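Local coordinates for protein collectin placenta 1 (Mus musculus, PDB 2OX9) that serves as a scavenger receptor C-type lectin, whose calcium-dependent carbohydrate-recognition domain binds the leukocyte cell-surface glycan Lewis(x), at residues A[48-51]-A[52-55]; A[86-90]-A[91-95]. One frame throughout, in Å; residues are numbered along the deposited sequence.

Contact 1: A[48-51]-A[52-55]. With CA (calcium ion), chain L.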
loop_
_atom_site.group_PDB
_atom_site.type_symbol
_atom_site.label_atom_id
_atom_site.label_comp_id
_atom_site.label_asym_id
_atom_site.label_seq_id
_atom_site.Cartn_x
_atom_site.Cartn_y
_atom_site.Cartn_z
ATOM N N GLU A 48 8.841 -10.220 -1.265
ATOM C CA GLU A 48 8.662 -8.815 -1.614
ATOM C C GLU A 48 8.244 -8.056 -0.349
ATOM O O GLU A 48 8.644 -6.916 -0.132
ATOM C CB GLU A 48 7.590 -8.654 -2.707
ATOM C CG GLU A 48 7.445 -7.217 -3.209
ATOM C CD GLU A 48 6.405 -7.060 -4.311
ATOM O OE1 GLU A 48 6.454 -6.035 -5.022
ATOM O OE2 GLU A 48 5.532 -7.942 -4.458
ATOM N N GLN A 49 7.442 -8.712 0.483
ATOM C CA GLN A 49 6.968 -8.120 1.734
ATOM C C GLN A 49 8.122 -7.833 2.686
ATOM O O GLN A 49 8.178 -6.772 3.305
ATOM C CB GLN A 49 5.977 -9.070 2.429
ATOM C CG GLN A 49 5.610 -8.669 3.849
ATOM C CD GLN A 49 4.916 -7.328 3.921
ATOM O OE1 GLN A 49 3.983 -7.051 3.163
ATOM N NE2 GLN A 49 5.356 -6.488 4.847
ATOM N N GLN A 50 9.023 -8.800 2.814
ATOM C CA GLN A 50 10.177 -8.671 3.690
ATOM C C GLN A 50 11.102 -7.550 3.233
ATOM O O GLN A 50 11.596 -6.770 4.054
ATOM C CB GLN A 50 10.961 -9.979 3.728
ATOM C CG GLN A 50 10.896 -10.722 5.061
ATOM C CD GLN A 50 11.347 -9.870 6.242
ATOM O OE1 GLN A 50 12.440 -9.298 6.236
ATOM N NE2 GLN A 50 10.501 -9.784 7.265
ATOM N N TRP A 51 11.351 -7.489 1.930
ATOM C CA TRP A 51 12.221 -6.463 1.360
ATOM C C TRP A 51 11.587 -5.092 1.594
ATOM O O TRP A 51 12.277 -4.119 1.901
ATOM C CB TRP A 51 12.394 -6.700 -0.141
ATOM C CG TRP A 51 13.359 -5.768 -0.799
ATOM C CD1 TRP A 51 14.719 -5.856 -0.798
ATOM C CD2 TRP A 51 13.033 -4.583 -1.526
ATOM N NE1 TRP A 51 15.266 -4.797 -1.482
ATOM C CE2 TRP A 51 14.252 -3.995 -1.937
ATOM C CE3 TRP A 51 11.829 -3.955 -1.868
ATOM C CZ2 TRP A 51 14.301 -2.810 -2.669
ATOM C CZ3 TRP A 51 11.879 -2.769 -2.600
ATOM C CH2 TRP A 51 13.105 -2.212 -2.990
ATOM N N ILE A 52 10.266 -5.014 1.446
ATOM C CA ILE A 52 9.571 -3.751 1.655
ATOM C C ILE A 52 9.628 -3.349 3.124
ATOM O O ILE A 52 9.818 -2.170 3.447
ATOM C CB ILE A 52 8.096 -3.840 1.200
ATOM C CG1 ILE A 52 8.031 -3.792 -0.326
ATOM C CG2 ILE A 52 7.280 -2.687 1.791
ATOM C CD1 ILE A 52 6.618 -3.954 -0.884
ATOM N N LYS A 53 9.482 -4.341 4.003
ATOM C CA LYS A 53 9.505 -4.112 5.442
ATOM C C LYS A 53 10.770 -3.383 5.903
ATOM O O LYS A 53 10.709 -2.456 6.709
ATOM C CB LYS A 53 9.394 -5.450 6.186
ATOM C CG LYS A 53 9.499 -5.326 7.696
ATOM C CD LYS A 53 9.796 -6.663 8.338
ATOM C CE LYS A 53 10.128 -6.497 9.808
ATOM N NZ LYS A 53 10.356 -7.809 10.460
ATOM N N LYS A 54 11.918 -3.788 5.385
ATOM C CA LYS A 54 13.163 -3.159 5.807
ATOM C C LYS A 54 13.366 -1.732 5.304
ATOM O O LYS A 54 14.213 -0.999 5.825
ATOM C CB LYS A 54 14.339 -4.057 5.432
ATOM C CG LYS A 54 14.434 -5.286 6.337
ATOM C CD LYS A 54 15.122 -6.433 5.644
ATOM C CE LYS A 54 15.101 -7.691 6.493
ATOM N NZ LYS A 54 15.474 -8.891 5.679
ATOM N N HIS A 55 12.589 -1.335 4.302
ATOM C CA HIS A 55 12.671 0.017 3.764
ATOM C C HIS A 55 11.602 0.941 4.345
ATOM O O HIS A 55 11.525 2.117 3.976
ATOM C CB HIS A 55 12.508 0.015 2.248
ATOM C CG HIS A 55 13.742 -0.383 1.511
ATOM N ND1 HIS A 55 14.014 -1.688 1.168
ATOM C CD2 HIS A 55 14.795 0.349 1.081
ATOM C CE1 HIS A 55 15.185 -1.743 0.557
ATOM N NE2 HIS A 55 15.678 -0.520 0.491
HETATM CA CA CA L . 4.589 -6.314 -6.670
HETATM O O HOH W 1 5.739 -7.639 -8.060
HETATM O O HOH W 2 3.055 -6.242 -8.479
#
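Trp51 and His55 meet one helical turn apart because their first torsions turn the rings to the same flank: CG of Trp51 lies opposite its backbone N (chi1 -175°), while CG of His55 lies opposite its own carbonyl carbon. The imidazole then leans over one face of the indole, off toward the rim, with His55 CE1 3.5 Å from Trp51 CE2. Their planes meet at 46°, and a second tie joins the pair: His55 ND1 donates to Trp51 O (3.1 Å) along an almost straight N-H...O line of 175°. That oxygen lies near the imidazole plane, so the bond fixes the ring's rotation. His55 N itself turns back to Ile52 O, leaving the ring nitrogen to serve the carbonyl of Trp51. Phe12 stacks on Trp51 and Phe19 on His55.

Ile52 runs alongside Glu48, its CD1 4.1 Å from Glu48 CG, a fitting branched aliphatic neighbour for the methylenes of an acid whose end is committed elsewhere. The extended Glu48 chain delivers OE1 to a calcium ion at 2.5 Å, in a site completed by the backbone oxygen of Phe42, the side chains of Asn44 and Glu129, and water; Tyr17 OH also bonds to this oxygen of Glu48. On the outer side Gln50 bends at chi2, laying NE2 3.4 Å from Lys53 CD, while its OE1 accepts a weak hydrogen bond from Lys54 NZ (3.1 Å). The two sides of the helix thus differ in chemistry: metal and tyrosine hydroxyl grip a buried carboxylate, probably favouring its ionised form, whereas Gln50 meets one lysine through a methylene and the other through a weak hydrogen bond.

Contact 2: A[86-90]-A[91-95]. With CA (calcium ion), chain J; CA (calcium ion), chain I; FUC (alpha-L-fucopyranose), chain E; GAL (beta-D-galactopyranose), chain B.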
loop_
_atom_site.group_PDB
_atom_site.type_symbol
_atom_site.label_atom_id
_atom_site.label_comp_id
_atom_site.label_asym_id
_atom_site.label_seq_id
_atom_site.Cartn_x
_atom_site.Cartn_y
_atom_site.Cartn_z
ATOM N N LYS A 86 -1.245 -12.415 1.910
ATOM C CA LYS A 86 -1.781 -11.394 2.819
ATOM C C LYS A 86 -0.894 -11.275 4.051
ATOM O O LYS A 86 -0.234 -12.235 4.435
ATOM C CB LYS A 86 -3.191 -11.771 3.293
ATOM C CG LYS A 86 -4.087 -12.371 2.237
ATOM C CD LYS A 86 -5.390 -12.873 2.843
ATOM C CE LYS A 86 -6.191 -13.677 1.814
ATOM N NZ LYS A 86 -7.555 -14.045 2.294
ATOM N N ASN A 87 -0.897 -10.108 4.689
ATOM C CA ASN A 87 -0.090 -9.919 5.887
ATOM C C ASN A 87 -0.789 -8.999 6.877
ATOM O O ASN A 87 -0.162 -8.126 7.458
ATOM C CB ASN A 87 1.288 -9.353 5.508
ATOM C CG ASN A 87 2.293 -9.412 6.661
ATOM O OD1 ASN A 87 2.281 -10.343 7.470
ATOM N ND2 ASN A 87 3.184 -8.426 6.719
ATOM N N TRP A 88 -2.096 -9.182 7.056
ATOM C CA TRP A 88 -2.832 -8.354 8.006
ATOM C C TRP A 88 -2.341 -8.641 9.409
ATOM O O TRP A 88 -1.959 -9.762 9.714
ATOM C CB TRP A 88 -4.335 -8.666 8.002
ATOM C CG TRP A 88 -5.034 -8.447 6.704
ATOM C CD1 TRP A 88 -5.456 -9.404 5.836
ATOM C CD2 TRP A 88 -5.436 -7.192 6.151
ATOM N NE1 TRP A 88 -6.107 -8.824 4.770
ATOM C CE2 TRP A 88 -6.107 -7.466 4.938
ATOM C CE3 TRP A 88 -5.299 -5.860 6.562
ATOM C CZ2 TRP A 88 -6.641 -6.455 4.129
ATOM C CZ3 TRP A 88 -5.830 -4.851 5.758
ATOM C CH2 TRP A 88 -6.493 -5.157 4.554
ATOM N N LYS A 89 -2.362 -7.622 10.257
ATOM C CA LYS A 89 -2.000 -7.791 11.653
ATOM C C LYS A 89 -3.215 -8.541 12.216
ATOM O O LYS A 89 -4.324 -8.398 11.695
ATOM C CB LYS A 89 -1.864 -6.427 12.331
ATOM C CG LYS A 89 -1.666 -6.494 13.846
ATOM C CD LYS A 89 -1.619 -5.101 14.450
ATOM C CE LYS A 89 -1.497 -5.151 15.961
ATOM N NZ LYS A 89 -1.507 -3.787 16.540
ATOM N N ALA A 90 -3.018 -9.333 13.264
ATOM C CA ALA A 90 -4.124 -10.085 13.848
ATOM C C ALA A 90 -5.223 -9.135 14.317
ATOM O O ALA A 90 -4.953 -8.158 15.013
ATOM C CB ALA A 90 -3.618 -10.928 15.022
ATOM N N GLY A 91 -6.462 -9.425 13.936
ATOM C CA GLY A 91 -7.568 -8.569 14.330
ATOM C C GLY A 91 -7.972 -7.629 13.209
ATOM O O GLY A 91 -9.085 -7.103 13.193
ATOM N N GLN A 92 -7.054 -7.409 12.274
ATOM C CA GLN A 92 -7.310 -6.547 11.124
ATOM C C GLN A 92 -7.635 -7.415 9.913
ATOM O O GLN A 92 -7.198 -8.560 9.839
ATOM C CB GLN A 92 -6.079 -5.694 10.821
ATOM C CG GLN A 92 -5.713 -4.756 11.935
ATOM C CD GLN A 92 -6.907 -3.969 12.424
ATOM O OE1 GLN A 92 -7.537 -3.240 11.658
ATOM N NE2 GLN A 92 -7.229 -4.117 13.707
ATOM N N PRO A 93 -8.420 -6.889 8.951
ATOM C CA PRO A 93 -9.031 -5.554 8.901
ATOM C C PRO A 93 -10.253 -5.478 9.811
ATOM O O PRO A 93 -11.021 -6.430 9.896
ATOM C CB PRO A 93 -9.385 -5.391 7.422
ATOM C CG PRO A 93 -9.664 -6.799 6.985
ATOM C CD PRO A 93 -8.576 -7.588 7.658
ATOM N N ASP A 94 -10.433 -4.352 10.493
ATOM C CA ASP A 94 -11.563 -4.232 11.407
ATOM C C ASP A 94 -12.652 -3.256 10.965
ATOM O O ASP A 94 -13.686 -3.146 11.625
ATOM C CB ASP A 94 -11.062 -3.856 12.807
ATOM C CG ASP A 94 -10.339 -2.522 12.834
ATOM O OD1 ASP A 94 -10.113 -1.937 11.755
ATOM O OD2 ASP A 94 -9.995 -2.055 13.944
ATOM N N ASN A 95 -12.416 -2.553 9.860
ATOM C CA ASN A 95 -13.381 -1.590 9.318
ATOM C C ASN A 95 -13.896 -0.650 10.413
ATOM O O ASN A 95 -15.089 -0.366 10.501
ATOM C CB ASN A 95 -14.554 -2.346 8.678
ATOM C CG ASN A 95 -15.211 -1.568 7.550
ATOM O OD1 ASN A 95 -14.534 -1.028 6.670
ATOM N ND2 ASN A 95 -16.538 -1.523 7.559
HETATM CA CA CA J . -8.002 -0.986 10.845
HETATM CA CA CA I . -13.512 -1.880 4.603
HETATM C C1 FUC E . -3.518 -0.769 17.606
HETATM C C2 FUC E . -4.228 -1.930 18.312
HETATM C C3 FUC E . -5.513 -2.292 17.572
HETATM C C4 FUC E . -5.207 -2.584 16.104
HETATM C C5 FUC E . -4.502 -1.381 15.473
HETATM C C6 FUC E . -4.093 -1.642 14.031
HETATM O O2 FUC E . -4.546 -1.559 19.646
HETATM O O3 FUC E . -6.113 -3.424 18.180
HETATM O O4 FUC E . -4.372 -3.729 16.009
HETATM O O5 FUC E . -3.301 -1.066 16.217
HETATM C C1 GAL B . -5.877 1.979 14.901
HETATM C C2 GAL B . -5.880 1.662 13.409
HETATM C C3 GAL B . -7.314 1.590 12.879
HETATM C C4 GAL B . -8.163 0.640 13.730
HETATM C C5 GAL B . -8.039 0.994 15.220
HETATM C C6 GAL B . -8.754 -0.003 16.113
HETATM O O2 GAL B . -5.171 2.674 12.711
HETATM O O3 GAL B . -7.290 1.124 11.541
HETATM O O4 GAL B . -7.741 -0.696 13.516
HETATM O O5 GAL B . -6.649 1.001 15.618
HETATM O O6 GAL B . -8.906 0.506 17.431
HETATM O O HOH W 3 -12.316 -3.037 6.653
#
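The indole of Trp88 carries Pro93 on one face: Pro93 CD sits over the centre of the ring system, 3.5 Å from Trp88 CD2, in a CH-pi contact with the five-membered ring. Farther out, CB and CG of the proline follow the six-membered ring, the two side chains crossing at about a right angle. A flat, wide tryptophan suits the slightly polarised CH groups beside a proline nitrogen. Between them the chain reverses in a type II beta turn, closed by Gln92 N donating to Lys89 O at 3.0 Å. Gly91 takes the third position, where its backbone angles would jam a side chain against the carbonyl of Ala90.

The turn and the residues after it carry the groups that bind sugar and metal. Lys89, with CG opposite its backbone N (chi1 172°) and fully extended beyond, has the length to bring NZ within 2.9 Å of fucose O4, a hydrogen bond, with a weaker one to O5. The Gln92 side-chain amide reaches a calcium ion, as does Asp94 OD1 at 2.5 Å. Galactose O3 (2.3 Å) and O4 (2.7 Å) bind the same calcium ion, and Asp94 OD2 lies close to O4. Glu104, Asn116 and Asp117 complete this site, while Asn95 OD1 turns to a second calcium ion at 2.5 Å.

The peptide bond before Pro93 is cis, which lets residues on both sides of the proline face one metal. Gln92-Pro93-Asp94 is the Gln-Pro-Asp motif of the primary sugar site in galactose-type C-type lectin domains, here extended by a fucose-binding lysine.

In the fold
Both contacts belong to one C-type lectin domain but differ in depth and regularity. Contact 1, partly buried, lies on helix 46-54 and the residue after it, packed on strand 10-12 and neighbouring loops; contact 2 is an irregular surface loop between strands 76-77 and 106-109. Their centres lie about 18 Å apart, yet they meet where Gln49 packs on Asn87, and Trp115 serves both: its indole N-H bonds to Gln49, its backbone to Asn87 and Lys89. Each supplies calcium ligands. In 48-55 the metal joins protein groups and water within the fold, whereas in 86-95 one calcium ion also accepts sugar hydroxyls, so the coordination chemistry there becomes recognition.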